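PDB 1S7J: phenazine biosynthesis protein PhzF family from Enterococcus faecalis, which belongs to the PhzF family of phenazine biosynthesis proteins and probably acts as an isomerase. Local coordinates for residues 24-27 and 28-32. Numbering follows the deposited sequence.
Sequences YVLE and KWLPE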
loop_
_atom_site.group_PDB
_atom_site.type_symbol
_atom_site.label_atom_id
_atom_site.label_comp_id
_atom_site.label_asym_id
_atom_site.label_seq_id
_atom_site.Cartn_x
_atom_site.Cartn_y
_atom_site.Cartn_z
ATOM N N TYR A 24 8.717 8.938 -11.361
ATOM C CA TYR A 24 9.305 9.621 -12.503
ATOM C C TYR A 24 8.266 9.888 -13.552
ATOM O O TYR A 24 7.675 8.937 -14.108
ATOM C CB TYR A 24 10.406 8.784 -13.144
ATOM C CG TYR A 24 11.708 8.770 -12.416
ATOM C CD1 TYR A 24 11.834 8.148 -11.179
ATOM C CD2 TYR A 24 12.845 9.353 -12.979
ATOM C CE1 TYR A 24 13.060 8.098 -10.518
ATOM C CE2 TYR A 24 14.075 9.309 -12.334
ATOM C CZ TYR A 24 14.180 8.680 -11.107
ATOM O OH TYR A 24 15.391 8.598 -10.495
ATOM N N VAL A 25 7.979 11.164 -13.814
ATOM C CA VAL A 25 7.034 11.523 -14.856
ATOM C C VAL A 25 7.885 11.821 -16.089
ATOM O O VAL A 25 8.577 12.823 -16.151
ATOM C CB VAL A 25 6.168 12.757 -14.495
ATOM C CG1 VAL A 25 5.136 12.994 -15.594
ATOM C CG2 VAL A 25 5.456 12.545 -13.169
ATOM N N LEU A 26 7.848 10.892 -17.040
ATOM C CA LEU A 26 8.619 10.981 -18.278
ATOM C C LEU A 26 7.788 11.501 -19.453
ATOM O O LEU A 26 6.558 11.364 -19.468
ATOM C CB LEU A 26 9.158 9.588 -18.643
ATOM C CG LEU A 26 9.688 8.681 -17.531
ATOM C CD1 LEU A 26 9.848 7.270 -18.046
ATOM C CD2 LEU A 26 10.997 9.220 -17.015
ATOM N N GLU A 27 8.460 12.088 -20.435
ATOM C CA GLU A 27 7.780 12.604 -21.617
ATOM C C GLU A 27 7.627 11.507 -22.675
ATOM O O GLU A 27 6.879 11.654 -23.639
ATOM C CB GLU A 27 8.519 13.824 -22.182
ATOM C CG GLU A 27 10.013 13.639 -22.390
ATOM C CD GLU A 27 10.697 14.904 -22.894
ATOM O OE1 GLU A 27 10.454 15.988 -22.317
ATOM O OE2 GLU A 27 11.480 14.812 -23.867
ATOM N N LYS A 28 8.369 10.415 -22.471
ATOM C CA LYS A 28 8.358 9.238 -23.338
ATOM C C LYS A 28 8.930 8.062 -22.535
ATOM O O LYS A 28 9.516 8.253 -21.475
ATOM C CB LYS A 28 9.181 9.476 -24.613
ATOM C CG LYS A 28 10.606 9.923 -24.368
ATOM C CD LYS A 28 11.324 10.254 -25.665
ATOM C CE LYS A 28 12.727 10.787 -25.389
ATOM N NZ LYS A 28 13.501 11.018 -26.637
ATOM N N TRP A 29 8.725 6.851 -23.015
ATOM C CA TRP A 29 9.209 5.684 -22.314
ATOM C C TRP A 29 10.694 5.376 -22.441
ATOM O O TRP A 29 11.265 5.409 -23.533
ATOM C CB TRP A 29 8.410 4.458 -22.698
ATOM C CG TRP A 29 7.079 4.373 -22.040
ATOM C CD1 TRP A 29 5.865 4.358 -22.651
ATOM C CD2 TRP A 29 6.818 4.249 -20.625
ATOM N NE1 TRP A 29 4.863 4.227 -21.721
ATOM C CE2 TRP A 29 5.420 4.158 -20.472
ATOM C CE3 TRP A 29 7.624 4.209 -19.489
ATOM C CZ2 TRP A 29 4.812 4.028 -19.215
ATOM C CZ3 TRP A 29 7.016 4.081 -18.244
ATOM C CH2 TRP A 29 5.626 3.994 -18.123
ATOM N N LEU A 30 11.299 5.070 -21.301
ATOM C CA LEU A 30 12.699 4.693 -21.235
ATOM C C LEU A 30 12.730 3.179 -21.450
ATOM O O LEU A 30 11.699 2.514 -21.308
ATOM C CB LEU A 30 13.268 5.016 -19.839
ATOM C CG LEU A 30 13.555 6.475 -19.467
ATOM C CD1 LEU A 30 13.731 6.610 -17.961
ATOM C CD2 LEU A 30 14.799 6.965 -20.205
ATOM N N PRO A 31 13.887 2.629 -21.843
ATOM C CA PRO A 31 13.980 1.182 -22.056
ATOM C C PRO A 31 13.708 0.454 -20.733
ATOM O O PRO A 31 13.939 1.018 -19.665
ATOM C CB PRO A 31 15.423 1.002 -22.497
ATOM C CG PRO A 31 15.707 2.281 -23.241
ATOM C CD PRO A 31 15.107 3.310 -22.318
ATOM N N GLU A 32 13.190 -0.761 -20.812
ATOM C CA GLU A 32 12.889 -1.568 -19.626
ATOM C C GLU A 32 14.089 -1.658 -18.680
ATOM O O GLU A 32 13.943 -1.496 -17.459
ATOM C CB GLU A 32 12.446 -2.973 -20.075
ATOM C CG GLU A 32 12.960 -4.152 -19.225
ATOM C CD GLU A 32 12.124 -4.418 -17.982
ATOM O OE1 GLU A 32 12.677 -4.983 -17.001
ATOM O OE2 GLU A 32 10.913 -4.088 -17.984
#
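Leu26 meets Leu30 and Trp29 in the loop that joins strand 19-25 to helix 32-42, so the contact is local, made between side chains three and four residues apart. Pro31 holds the N-cap position of that helix, and the predicted active-site residue Glu46 lies elsewhere. The two leucines cross at about a right angle: CD1 of Leu30 lies 3.9 Å from CD2 of Leu26 and equally far from CD1 of Leu26, which places one methyl of Leu30 against both branches of its partner. Leu26 CG stands beside its own backbone N (chi1 -40°), and with chi2 at 166° CD1 also approaches Trp29, 4.0 Å from CE3 on the benzo part of the indole. That approach is oblique to the ring. The carbonyl O of Lys28 lies against carbon atoms of the same leucine, 3.2 Å from CB of Leu26 and 3.6 Å from CD1 of Leu26, a close carbon-to-oxygen approach and not a hydrogen bond.

The two charged side chains start alike. Glu27 and Lys28 both carry CG between the backbone N and the carbonyl carbon and then run out extended. Glu27 OE2 and Lys28 NZ remain 5.1 Å apart, too far for a salt bridge, although their opposite charges may still attract weakly.

The apolar group continues into the fold: Leu26 and Leu30 both touch Tyr3 of strand 2-10, Leu26 packs on Val51 of strand 47-53, and Leu30 reaches Met35 of helix 32-42. Trp29 forms a cation-pi contact with Arg60, while its NE1 makes a weak hydrogen bond to Glu53.

With methyl and ring carbons meeting at 3.9 to 4.0 Å and no hydrogen bond joining 24-27 to 28-32, the side-chain contact rests on van der Waals and hydrophobic packing, without a directional bond.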